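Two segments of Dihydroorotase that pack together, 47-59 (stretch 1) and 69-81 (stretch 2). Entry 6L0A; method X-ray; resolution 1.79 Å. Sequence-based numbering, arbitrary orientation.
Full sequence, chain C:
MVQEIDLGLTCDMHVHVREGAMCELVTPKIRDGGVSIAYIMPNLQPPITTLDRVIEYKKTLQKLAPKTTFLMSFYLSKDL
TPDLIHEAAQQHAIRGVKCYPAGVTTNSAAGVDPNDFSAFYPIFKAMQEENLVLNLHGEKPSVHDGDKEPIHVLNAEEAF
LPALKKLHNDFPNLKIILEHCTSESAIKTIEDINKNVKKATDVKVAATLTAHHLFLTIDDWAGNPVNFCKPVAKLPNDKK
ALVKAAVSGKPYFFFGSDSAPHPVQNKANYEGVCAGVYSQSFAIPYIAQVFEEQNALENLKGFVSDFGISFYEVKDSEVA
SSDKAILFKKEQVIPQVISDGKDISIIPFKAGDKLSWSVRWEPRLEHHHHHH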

# COMPACT_ATOMS: atom_id res chain seq x y z
N PRO C 47 -20.18 17.74 7.82
CA PRO C 47 -20.39 16.68 8.81
C PRO C 47 -21.66 16.92 9.60
O PRO C 47 -22.11 18.06 9.78
CB PRO C 47 -19.16 16.79 9.73
CG PRO C 47 -18.60 18.18 9.47
CD PRO C 47 -18.92 18.47 8.04
N ILE C 48 -22.24 15.84 10.11
CA ILE C 48 -23.46 15.94 10.89
C ILE C 48 -23.11 16.44 12.29
O ILE C 48 -22.60 15.68 13.12
CB ILE C 48 -24.19 14.60 10.98
CG1 ILE C 48 -24.40 14.01 9.59
CG2 ILE C 48 -25.50 14.81 11.74
CD1 ILE C 48 -25.14 12.68 9.64
N THR C 49 -23.43 17.71 12.56
CA THR C 49 -23.12 18.31 13.86
C THR C 49 -24.30 19.09 14.42
O THR C 49 -24.11 19.84 15.39
CB THR C 49 -21.91 19.24 13.75
OG1 THR C 49 -22.24 20.36 12.91
CG2 THR C 49 -20.71 18.51 13.15
N THR C 50 -25.49 18.97 13.84
CA THR C 50 -26.65 19.71 14.32
C THR C 50 -27.85 18.78 14.46
O THR C 50 -27.97 17.76 13.77
CB THR C 50 -26.99 20.89 13.40
OG1 THR C 50 -27.35 20.40 12.10
CG2 THR C 50 -25.81 21.86 13.30
N LEU C 51 -28.73 19.15 15.39
CA LEU C 51 -29.90 18.34 15.69
C LEU C 51 -30.79 18.16 14.48
O LEU C 51 -31.23 17.05 14.17
CB LEU C 51 -30.67 19.00 16.83
CG LEU C 51 -31.69 18.14 17.57
CD1 LEU C 51 -31.09 16.81 17.94
CD2 LEU C 51 -32.17 18.88 18.80
N ASP C 52 -31.11 19.25 13.78
CA ASP C 52 -32.05 19.15 12.67
C ASP C 52 -31.49 18.28 11.55
O ASP C 52 -32.23 17.52 10.92
CB ASP C 52 -32.43 20.54 12.17
CG ASP C 52 -33.29 21.30 13.17
OD1 ASP C 52 -33.95 20.65 14.01
OD2 ASP C 52 -33.30 22.55 13.12
N ARG C 53 -30.18 18.37 11.30
CA ARG C 53 -29.56 17.58 10.24
C ARG C 53 -29.64 16.08 10.53
O ARG C 53 -29.94 15.29 9.64
CB ARG C 53 -28.10 18.02 10.07
CG ARG C 53 -27.36 17.43 8.88
CD ARG C 53 -26.34 18.46 8.37
NE ARG C 53 -25.28 17.90 7.52
CZ ARG C 53 -25.51 17.39 6.32
NH1 ARG C 53 -26.75 17.37 5.84
NH2 ARG C 53 -24.52 16.90 5.60
N VAL C 54 -29.36 15.67 11.77
CA VAL C 54 -29.38 14.25 12.08
C VAL C 54 -30.80 13.71 12.09
O VAL C 54 -31.02 12.54 11.74
CB VAL C 54 -28.65 13.96 13.41
CG1 VAL C 54 -29.51 14.34 14.61
CG2 VAL C 54 -28.23 12.48 13.49
N ILE C 55 -31.78 14.53 12.48
CA ILE C 55 -33.17 14.09 12.44
C ILE C 55 -33.63 13.91 11.00
O ILE C 55 -34.23 12.89 10.65
CB ILE C 55 -34.07 15.09 13.20
CG1 ILE C 55 -33.84 14.97 14.71
CG2 ILE C 55 -35.55 14.83 12.88
CD1 ILE C 55 -34.47 16.09 15.51
N GLU C 56 -33.36 14.90 10.14
CA GLU C 56 -33.79 14.79 8.75
C GLU C 56 -33.03 13.69 8.02
O GLU C 56 -33.61 13.02 7.15
CB GLU C 56 -33.63 16.14 8.04
CG GLU C 56 -34.63 17.20 8.51
CD GLU C 56 -36.09 16.81 8.27
OE1 GLU C 56 -36.85 16.68 9.26
OE2 GLU C 56 -36.48 16.63 7.10
N TYR C 57 -31.75 13.47 8.35
CA TYR C 57 -31.01 12.36 7.76
C TYR C 57 -31.68 11.03 8.09
O TYR C 57 -31.93 10.21 7.19
CB TYR C 57 -29.56 12.36 8.24
CG TYR C 57 -28.57 11.50 7.46
CD1 TYR C 57 -28.67 11.35 6.08
CD2 TYR C 57 -27.52 10.89 8.11
CE1 TYR C 57 -27.73 10.58 5.38
CE2 TYR C 57 -26.59 10.13 7.44
CZ TYR C 57 -26.69 9.98 6.07
OH TYR C 57 -25.75 9.22 5.43
N LYS C 58 -31.99 10.80 9.37
CA LYS C 58 -32.66 9.55 9.74
C LYS C 58 -33.98 9.38 8.99
O LYS C 58 -34.31 8.27 8.55
CB LYS C 58 -32.89 9.48 11.25
CG LYS C 58 -33.40 8.11 11.73
CD LYS C 58 -33.55 8.07 13.25
CE LYS C 58 -34.07 6.71 13.72
NZ LYS C 58 -34.20 6.63 15.21
N LYS C 59 -34.74 10.47 8.84
CA LYS C 59 -36.01 10.37 8.14
C LYS C 59 -35.81 9.94 6.69
O LYS C 59 -36.56 9.12 6.17
CB LYS C 59 -36.75 11.71 8.22
CG LYS C 59 -37.34 12.00 9.60
CD LYS C 59 -38.73 12.65 9.53
CE LYS C 59 -39.85 11.61 9.71
NZ LYS C 59 -40.24 11.41 11.14
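Stretch 2 69-81: TFLMSFYLSKDLT

How does stretch 2 run over stretch 1? Stretch 1 begins as a loop, Pro47 to Thr50, extended except at Thr49 (psi 11°), with Thr50 at the N-cap position, and continues as a helix from Leu51 onward. Stretch 2 opens as a strand at Thr69 and stays extended through Tyr75, with phi near -90 to -140° and psi near 120 to 160° from Phe70 to Tyr75, and then folds into a type I turn from Ser77 to Leu80. The two chains run in opposite senses: Phe70 lies by Lys58 (CA to CA 7.0 Å), Met72 by Val54 (CA to CA 7.2 Å) and Phe74 by Thr49 (CA to CA 5.5 Å). The backbones therefore draw closer as stretch 2 leaves the helix and reaches the loop before it. Together the two stretches bury 679 Å².

Where do the backbones bond directly? The one direct hydrogen bond across the contact is from Tyr75 N to Ile48 O, 2.9 Å long and nearly straight at 172°. The same carbonyl also receives a CA-H...O contact, with Phe74 CA lying 3.5 Å from Ile48 O. Ile48 lies in the loop before the helix, and its carbonyl faces stretch 2, meeting both Tyr75 N and Phe74 CA.

Which apolar side chains fill the space between them? Along the extended part of stretch 2, CA-to-CB points toward stretch 1 at Phe70 and Met72 and away at Leu71 and Ser73, the alternation expected of such a backbone. Met72, with all three chi angles in m, packs against the helix: its CB is 3.7 Å from Val54 CG2, and its CE reaches to 3.5 Å from Tyr57 CD2. At Phe74 the CA-to-CB bond is sideways, but the end of the side chain comes nearer, bringing CE1 to 3.9 Å from Val54 CG1, while CD1 lies 4.1 Å from Ile48 CG2. The edge of this ring also meets the start of the helix, where Phe74 CE1 is 3.4 Å from Thr50 O. Pro47 sits over one face of Tyr75 in a CH-pi contact, its CB 3.5 Å from the centroid of the Tyr75 ring.

What holds the polar ends of the contact? Lys58 lies fully extended, all four chi angles in t, so its aliphatic chain runs alongside stretch 2: CD is 3.8 Å from Met72 CG, and CE is 3.4 Å from Phe70 O. A water bridges the pair, accepting from Lys58 NZ at 2.8 Å and donating to Phe70 O at 3.0 Å. At the turn, Thr49 packs closely without a hydrogen bond, its CB 3.6 Å from Leu80 CD1 and its CG2 3.4 Å from Ser77 OG. That hydroxyl instead accepts from Asp79 N, with 3.1 Å between Asp79 N and Ser77 OG, a bond within the turn, beside Thr49.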

# COMPACT_ATOMS: atom_id res chain seq x y z
N THR C 69 -33.41 -0.68 11.17
CA THR C 69 -33.33 0.10 12.40
C THR C 69 -32.06 0.95 12.36
O THR C 69 -30.96 0.40 12.26
CB THR C 69 -33.31 -0.84 13.60
OG1 THR C 69 -34.57 -1.54 13.65
CG2 THR C 69 -33.08 -0.06 14.90
N PHE C 70 -32.22 2.27 12.44
CA PHE C 70 -31.13 3.21 12.25
C PHE C 70 -30.74 3.84 13.58
O PHE C 70 -31.58 4.48 14.22
CB PHE C 70 -31.52 4.30 11.25
CG PHE C 70 -31.63 3.82 9.85
CD1 PHE C 70 -30.49 3.45 9.15
CD2 PHE C 70 -32.86 3.70 9.22
CE1 PHE C 70 -30.56 2.99 7.85
CE2 PHE C 70 -32.95 3.23 7.91
CZ PHE C 70 -31.81 2.87 7.22
N LEU C 71 -29.49 3.66 13.98
CA LEU C 71 -28.91 4.35 15.13
C LEU C 71 -27.95 5.40 14.60
O LEU C 71 -27.12 5.10 13.74
CB LEU C 71 -28.18 3.37 16.04
CG LEU C 71 -28.95 2.12 16.49
CD1 LEU C 71 -28.03 1.20 17.30
CD2 LEU C 71 -30.20 2.51 17.28
N MET C 72 -28.07 6.63 15.10
CA MET C 72 -27.45 7.79 14.47
C MET C 72 -26.32 8.34 15.33
O MET C 72 -26.24 8.06 16.53
CB MET C 72 -28.49 8.88 14.21
CG MET C 72 -29.74 8.40 13.46
SD MET C 72 -29.40 7.73 11.81
CE MET C 72 -28.80 9.19 10.95
N SER C 73 -25.45 9.15 14.71
CA SER C 73 -24.32 9.72 15.42
C SER C 73 -24.08 11.16 15.00
O SER C 73 -24.48 11.61 13.92
CB SER C 73 -23.03 8.92 15.18
OG SER C 73 -22.72 8.91 13.79
N PHE C 74 -23.40 11.88 15.89
CA PHE C 74 -22.77 13.15 15.58
C PHE C 74 -21.29 12.93 15.24
O PHE C 74 -20.65 11.98 15.69
CB PHE C 74 -22.84 14.12 16.78
CG PHE C 74 -24.15 14.86 16.90
CD1 PHE C 74 -24.96 15.10 15.79
CD2 PHE C 74 -24.55 15.36 18.13
CE1 PHE C 74 -26.16 15.81 15.92
CE2 PHE C 74 -25.74 16.06 18.28
CZ PHE C 74 -26.54 16.29 17.17
N TYR C 75 -20.76 13.86 14.46
CA TYR C 75 -19.33 13.94 14.14
C TYR C 75 -18.65 14.82 15.18
O TYR C 75 -19.14 15.91 15.49
CB TYR C 75 -19.22 14.53 12.74
CG TYR C 75 -17.89 14.70 12.07
CD1 TYR C 75 -17.02 15.73 12.43
CD2 TYR C 75 -17.55 13.90 10.98
CE1 TYR C 75 -15.82 15.92 11.75
CE2 TYR C 75 -16.36 14.09 10.30
CZ TYR C 75 -15.50 15.09 10.69
OH TYR C 75 -14.32 15.27 10.00
N LEU C 76 -17.54 14.35 15.75
CA LEU C 76 -16.88 15.12 16.81
C LEU C 76 -16.17 16.32 16.17
O LEU C 76 -15.10 16.18 15.57
CB LEU C 76 -15.90 14.25 17.60
CG LEU C 76 -15.31 14.91 18.86
CD1 LEU C 76 -16.40 15.19 19.87
CD2 LEU C 76 -14.24 14.03 19.52
N SER C 77 -16.75 17.51 16.31
CA SER C 77 -16.23 18.67 15.60
C SER C 77 -16.07 19.85 16.54
O SER C 77 -16.60 19.86 17.66
CB SER C 77 -17.11 19.07 14.41
OG SER C 77 -18.10 20.00 14.77
N LYS C 78 -15.32 20.84 16.06
CA LYS C 78 -15.14 22.09 16.80
C LYS C 78 -16.45 22.74 17.19
O LYS C 78 -16.50 23.43 18.22
CB LYS C 78 -14.35 23.08 15.92
CG LYS C 78 -12.89 22.77 15.69
CD LYS C 78 -12.31 23.81 14.76
CE LYS C 78 -12.02 23.20 13.41
NZ LYS C 78 -11.12 22.03 13.60
N ASP C 79 -17.51 22.50 16.42
CA ASP C 79 -18.78 23.19 16.60
C ASP C 79 -19.65 22.56 17.68
O ASP C 79 -20.58 23.21 18.17
CB ASP C 79 -19.53 23.22 15.27
CG ASP C 79 -18.73 23.90 14.16
OD1 ASP C 79 -17.93 24.81 14.48
OD2 ASP C 79 -18.88 23.51 12.99
N LEU C 80 -19.37 21.32 18.07
CA LEU C 80 -20.19 20.63 19.06
C LEU C 80 -20.09 21.31 20.43
O LEU C 80 -19.04 21.82 20.82
CB LEU C 80 -19.75 19.17 19.16
CG LEU C 80 -20.63 18.09 18.57
CD1 LEU C 80 -21.05 18.44 17.15
CD2 LEU C 80 -19.88 16.76 18.59
N THR C 81 -21.21 21.32 21.15
CA THR C 81 -21.25 21.89 22.49
C THR C 81 -21.94 20.91 23.43
O THR C 81 -22.82 20.15 23.01
CB THR C 81 -21.98 23.24 22.54
OG1 THR C 81 -23.39 23.04 22.35
CG2 THR C 81 -21.44 24.18 21.45
O HOH W 1 -33.81 3.98 16.14